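Local coordinates for protein importin-95 (Chaetomium thermophilum, PDB 4XRI) that serves as a HEAT-repeat nuclear transport receptor of the importin-beta family, carrying protein cargo into the nucleus and probably binding a small GTPase, at residues L706-P712 and Y759-L763; V736-L740 and A770-I774. The protein carries 2 engineered substitutions. All coordinates share one frame; numbering follows the deposited sequence.

Contact 1 of 2, residues L706-P712 and Y759-L763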
loop_
_atom_site.group_PDB
_atom_site.type_symbol
_atom_site.label_atom_id
_atom_site.label_comp_id
_atom_site.label_asym_id
_atom_site.label_seq_id
_atom_site.Cartn_x
_atom_site.Cartn_y
_atom_site.Cartn_z
ATOM N N LEU A 706 8.451 -1.252 -22.407
ATOM C CA LEU A 706 7.512 -0.284 -22.981
ATOM C C LEU A 706 7.048 0.731 -21.948
ATOM O O LEU A 706 7.200 1.935 -22.142
ATOM C CB LEU A 706 6.291 -0.984 -23.591
ATOM C CG LEU A 706 5.237 0.009 -24.103
ATOM C CD1 LEU A 706 5.573 0.479 -25.510
ATOM C CD2 LEU A 706 3.819 -0.550 -24.024
ATOM N N ALA A 707 6.489 0.239 -20.851
ATOM C CA ALA A 707 6.044 1.102 -19.774
ATOM C C ALA A 707 7.191 1.465 -18.834
ATOM O O ALA A 707 7.085 1.262 -17.621
ATOM C CB ALA A 707 4.905 0.429 -19.002
ATOM N N ASN A 708 8.268 2.003 -19.410
ATOM C CA ASN A 708 9.381 2.591 -18.662
ATOM C C ASN A 708 8.905 3.402 -17.470
ATOM O O ASN A 708 8.225 4.419 -17.642
ATOM C CB ASN A 708 10.226 3.475 -19.598
ATOM C CG ASN A 708 11.568 3.902 -18.990
ATOM O OD1 ASN A 708 11.738 3.986 -17.774
ATOM N ND2 ASN A 708 12.529 4.176 -19.856
ATOM N N GLN A 709 9.284 2.956 -16.275
ATOM C CA GLN A 709 8.815 3.578 -15.048
ATOM C C GLN A 709 9.308 5.016 -14.893
ATOM O O GLN A 709 8.704 5.811 -14.172
ATOM C CB GLN A 709 9.247 2.747 -13.838
ATOM C CG GLN A 709 10.734 2.823 -13.514
ATOM C CD GLN A 709 11.134 1.906 -12.376
ATOM O OE1 GLN A 709 10.941 2.228 -11.204
ATOM N NE2 GLN A 709 11.689 0.752 -12.721
ATOM N N PHE A 710 10.399 5.349 -15.573
ATOM C CA PHE A 710 11.002 6.667 -15.433
ATOM C C PHE A 710 10.451 7.675 -16.436
ATOM O O PHE A 710 10.630 8.881 -16.265
ATOM C CB PHE A 710 12.524 6.583 -15.593
ATOM C CG PHE A 710 13.185 5.613 -14.656
ATOM C CD1 PHE A 710 13.265 5.880 -13.300
ATOM C CD2 PHE A 710 13.738 4.439 -15.138
ATOM C CE1 PHE A 710 13.876 4.986 -12.440
ATOM C CE2 PHE A 710 14.353 3.543 -14.283
ATOM C CZ PHE A 710 14.422 3.819 -12.933
ATOM N N LYS A 711 9.781 7.186 -17.475
ATOM C CA LYS A 711 9.374 8.043 -18.590
ATOM C C LYS A 711 8.466 9.232 -18.211
ATOM O O LYS A 711 8.712 10.341 -18.671
ATOM C CB LYS A 711 8.684 7.215 -19.673
ATOM C CG LYS A 711 8.416 8.003 -20.956
ATOM C CD LYS A 711 7.795 7.146 -22.052
ATOM C CE LYS A 711 8.814 6.211 -22.672
ATOM N NZ LYS A 711 8.244 5.464 -23.820
ATOM N N PRO A 712 7.429 9.019 -17.365
ATOM C CA PRO A 712 6.589 10.177 -17.016
ATOM C C PRO A 712 7.368 11.349 -16.421
ATOM O O PRO A 712 7.137 12.494 -16.813
ATOM C CB PRO A 712 5.612 9.598 -15.983
ATOM C CG PRO A 712 5.501 8.164 -16.343
ATOM C CD PRO A 712 6.877 7.772 -16.804
ATOM N N TYR A 759 -0.475 4.595 -14.675
ATOM C CA TYR A 759 0.785 4.891 -15.350
ATOM C C TYR A 759 0.575 5.812 -16.548
ATOM O O TYR A 759 1.339 6.757 -16.758
ATOM C CB TYR A 759 1.476 3.606 -15.805
ATOM C CG TYR A 759 2.712 3.866 -16.638
ATOM C CD1 TYR A 759 2.678 3.762 -18.024
ATOM C CD2 TYR A 759 3.910 4.237 -16.039
ATOM C CE1 TYR A 759 3.803 4.010 -18.788
ATOM C CE2 TYR A 759 5.042 4.485 -16.796
ATOM C CZ TYR A 759 4.980 4.369 -18.169
ATOM O OH TYR A 759 6.102 4.616 -18.924
ATOM N N VAL A 760 -0.464 5.534 -17.327
ATOM C CA VAL A 760 -0.757 6.304 -18.531
ATOM C C VAL A 760 -1.250 7.709 -18.182
ATOM O O VAL A 760 -0.911 8.679 -18.861
ATOM C CB VAL A 760 -1.802 5.581 -19.410
ATOM C CG1 VAL A 760 -2.302 6.487 -20.527
ATOM C CG2 VAL A 760 -1.210 4.300 -19.982
ATOM N N ILE A 761 -2.044 7.814 -17.120
ATOM C CA ILE A 761 -2.462 9.120 -16.620
ATOM C C ILE A 761 -1.236 9.931 -16.217
ATOM O O ILE A 761 -1.100 11.099 -16.579
ATOM C CB ILE A 761 -3.411 9.002 -15.415
ATOM C CG1 ILE A 761 -4.764 8.436 -15.845
ATOM C CG2 ILE A 761 -3.604 10.361 -14.754
ATOM C CD1 ILE A 761 -5.743 8.296 -14.702
ATOM N N SER A 762 -0.339 9.292 -15.476
ATOM C CA SER A 762 0.901 9.930 -15.062
ATOM C C SER A 762 1.766 10.294 -16.264
ATOM O O SER A 762 2.361 11.372 -16.306
ATOM C CB SER A 762 1.682 9.017 -14.117
ATOM O OG SER A 762 2.943 9.578 -13.802
ATOM N N LEU A 763 1.841 9.382 -17.227
ATOM C CA LEU A 763 2.637 9.590 -18.429
ATOM C C LEU A 763 2.157 10.813 -19.202
ATOM O O LEU A 763 2.955 11.647 -19.634
ATOM C CB LEU A 763 2.583 8.352 -19.326
ATOM C CG LEU A 763 3.347 8.420 -20.649
ATOM C CD1 LEU A 763 4.836 8.547 -20.394
ATOM C CD2 LEU A 763 3.050 7.192 -21.493
#

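Contact 2 of 2, residues V736-L740 and A770-I774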
loop_
_atom_site.group_PDB
_atom_site.type_symbol
_atom_site.label_atom_id
_atom_site.label_comp_id
_atom_site.label_asym_id
_atom_site.label_seq_id
_atom_site.Cartn_x
_atom_site.Cartn_y
_atom_site.Cartn_z
ATOM N N VAL A 736 12.638 14.925 -29.324
ATOM C CA VAL A 736 11.688 14.964 -28.214
ATOM C C VAL A 736 10.238 14.889 -28.692
ATOM O O VAL A 736 9.414 14.191 -28.093
ATOM C CB VAL A 736 11.883 16.237 -27.363
ATOM C CG1 VAL A 736 10.764 16.389 -26.347
ATOM C CG2 VAL A 736 13.236 16.204 -26.664
ATOM N N ALA A 737 9.933 15.602 -29.773
ATOM C CA ALA A 737 8.596 15.556 -30.361
ATOM C C ALA A 737 8.257 14.137 -30.794
ATOM O O ALA A 737 7.131 13.672 -30.627
ATOM C CB ALA A 737 8.495 16.511 -31.544
ATOM N N GLN A 738 9.257 13.462 -31.346
ATOM C CA GLN A 738 9.156 12.063 -31.736
ATOM C C GLN A 738 8.774 11.194 -30.537
ATOM O O GLN A 738 7.877 10.357 -30.624
ATOM C CB GLN A 738 10.485 11.604 -32.344
ATOM C CG GLN A 738 10.529 10.174 -32.824
ATOM C CD GLN A 738 11.810 9.872 -33.591
ATOM O OE1 GLN A 738 12.112 10.516 -34.598
ATOM N NE2 GLN A 738 12.570 8.900 -33.112
ATOM N N VAL A 739 9.461 11.410 -29.422
ATOM C CA VAL A 739 9.208 10.675 -28.188
ATOM C C VAL A 739 7.821 10.983 -27.627
ATOM O O VAL A 739 7.087 10.076 -27.223
ATOM C CB VAL A 739 10.269 11.002 -27.121
ATOM C CG1 VAL A 739 9.902 10.361 -25.793
ATOM C CG2 VAL A 739 11.643 10.553 -27.588
ATOM N N LEU A 740 7.469 12.265 -27.610
ATOM C CA LEU A 740 6.172 12.702 -27.099
ATOM C C LEU A 740 5.015 12.083 -27.875
ATOM O O LEU A 740 4.012 11.675 -27.291
ATOM C CB LEU A 740 6.065 14.228 -27.144
ATOM C CG LEU A 740 7.006 15.048 -26.256
ATOM C CD1 LEU A 740 6.882 16.539 -26.516
ATOM C CD2 LEU A 740 6.736 14.731 -24.796
ATOM N N ALA A 770 5.645 18.517 -20.866
ATOM C CA ALA A 770 6.687 18.634 -21.878
ATOM C C ALA A 770 6.274 19.615 -22.967
ATOM O O ALA A 770 7.000 20.565 -23.258
ATOM C CB ALA A 770 7.003 17.272 -22.480
ATOM N N TRP A 771 5.100 19.390 -23.554
ATOM C CA TRP A 771 4.595 20.275 -24.602
ATOM C C TRP A 771 4.462 21.709 -24.101
ATOM O O TRP A 771 4.806 22.657 -24.806
ATOM C CB TRP A 771 3.245 19.783 -25.135
ATOM C CG TRP A 771 3.341 18.656 -26.134
ATOM C CD1 TRP A 771 2.682 17.458 -26.083
ATOM C CD2 TRP A 771 4.140 18.622 -27.325
ATOM N NE1 TRP A 771 3.019 16.686 -27.170
ATOM C CE2 TRP A 771 3.913 17.376 -27.945
ATOM C CE3 TRP A 771 5.029 19.523 -27.926
ATOM C CZ2 TRP A 771 4.536 17.009 -29.135
ATOM C CZ3 TRP A 771 5.645 19.157 -29.107
ATOM C CH2 TRP A 771 5.398 17.910 -29.699
ATOM N N GLY A 772 3.985 21.854 -22.869
ATOM C CA GLY A 772 3.829 23.160 -22.254
ATOM C C GLY A 772 5.123 23.950 -22.180
ATOM O O GLY A 772 5.158 25.127 -22.529
ATOM N N GLY A 773 6.191 23.302 -21.730
ATOM C CA GLY A 773 7.493 23.940 -21.658
ATOM C C GLY A 773 8.057 24.227 -23.037
ATOM O O GLY A 773 8.689 25.261 -23.258
ATOM N N ILE A 774 7.822 23.308 -23.968
ATOM C CA ILE A 774 8.311 23.447 -25.333
ATOM C C ILE A 774 7.633 24.606 -26.065
ATOM O O ILE A 774 8.301 25.419 -26.710
ATOM C CB ILE A 774 8.102 22.144 -26.130
ATOM C CG1 ILE A 774 9.050 21.055 -25.621
ATOM C CG2 ILE A 774 8.325 22.386 -27.609
ATOM C CD1 ILE A 774 8.767 19.677 -26.192
HETATM O O HOH W 1 2.228 14.011 -27.847
#

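Contact 1 of 2, residues L706-P712 and Y759-L763
Y759 reaches from helix 754-780 into the loop that precedes helix 711-725 and ends against the backbone carbonyl of N708. Its OH donates to N708 O at 2.5 Å, a very short hydrogen bond, and that oxygen lies at the edge of the ring, near its plane. The first torsion puts CG anti to the backbone N (chi1 174°), which carries the phenol away from its own helix and across to the loop. A707 comes over one face of the ring: its CB sits 4.2 Å from the centroid of Y759, 27° off the normal, a CH-pi contact. The P712 and Y759 side chains cross at about a right angle, P712 CG lying 3.7 Å from Y759 CE2 in an oblique approach. P712 also meets the next helical turn, where its CB lies 3.4 Å from S762 OG. Beside it, the aliphatic part of K711 passes obliquely over L763, CG to CD1 being 3.7 Å; bending at chi3 then takes NZ to a weak hydrogen bond with Q742.

The carbonyl that receives the phenol belongs to a residue fixed in other ways. N708 OD1 accepts from F710 N at 2.9 Å, a capping bond; N708 ND2 is bonded to N700; and N708 O also accepts from K711 N, closing a type I turn. A707 centres an inverse gamma turn just before it. Such a turn, with its asparagine capping bond, leads into a helix and is joined by a phenol-to-carbonyl bond to another helix of the importin-beta HEAT-repeat solenoid.

Contact 2 of 2, residues V736-L740 and A770-I774
L740 and W771 bury the largest areas in this helix pairing. L740 CD1 stands over the centre of the indole's six-membered ring, 3.4 Å from the centroid and only 11° off the normal, a CH-pi contact of methyl on face. L740 CB lies 3.7 Å from W771 CZ2, and the two side chains slide past each other in opposite directions. With L740 CG anti to the carbonyl carbon (chi1 -65°), its methyls are directed at the indole and A770.

The remaining contacts are aliphatic. The other leucine methyl is pressed close, with L740 CD2 3.4 Å from A770 CB, tighter than usual for two carbons. I774 CD1 touches L740 CD1 at 3.7 Å and also V736 CG1, while A737 CB borders W771 CH2. The short axes of 736-740 and 770-774 run at 151°, nearly antiparallel, consistent with neighbouring helices of a HEAT-type solenoid, and approach to 11.6 Å; F729 and Y790 from adjoining loops help to enclose the pair.

The polar link is indirect: one water accepts from W771 NE1 at 2.9 Å, in the indole plane, and donates weakly to L740 O. A leucine in place of W771 would probably leave L740 CD1 without its aromatic platform and the water without its indole donor.

Overall arrangement
Contacts 1 and 2 share helix 754-780, which meets the loop and start of helix 711-725 through 759-763 and helix 730-743 through 770-774. Their centres lie 15 Å apart, and the nearest atoms, about 5 Å apart, do not touch. All six touching residues of contact 2 are buried, whereas contact 1 is partly buried and includes exposed residues, although it lies nearer the centre of the chain, 19 Å against 32 Å. The chemistry follows the local structure: a loop offers a backbone carbonyl for direct hydrogen bonding in contact 1, while two helices meet through aliphatic and indole packing in contact 2, where no direct hydrogen bond crosses and a water supplies the polar link.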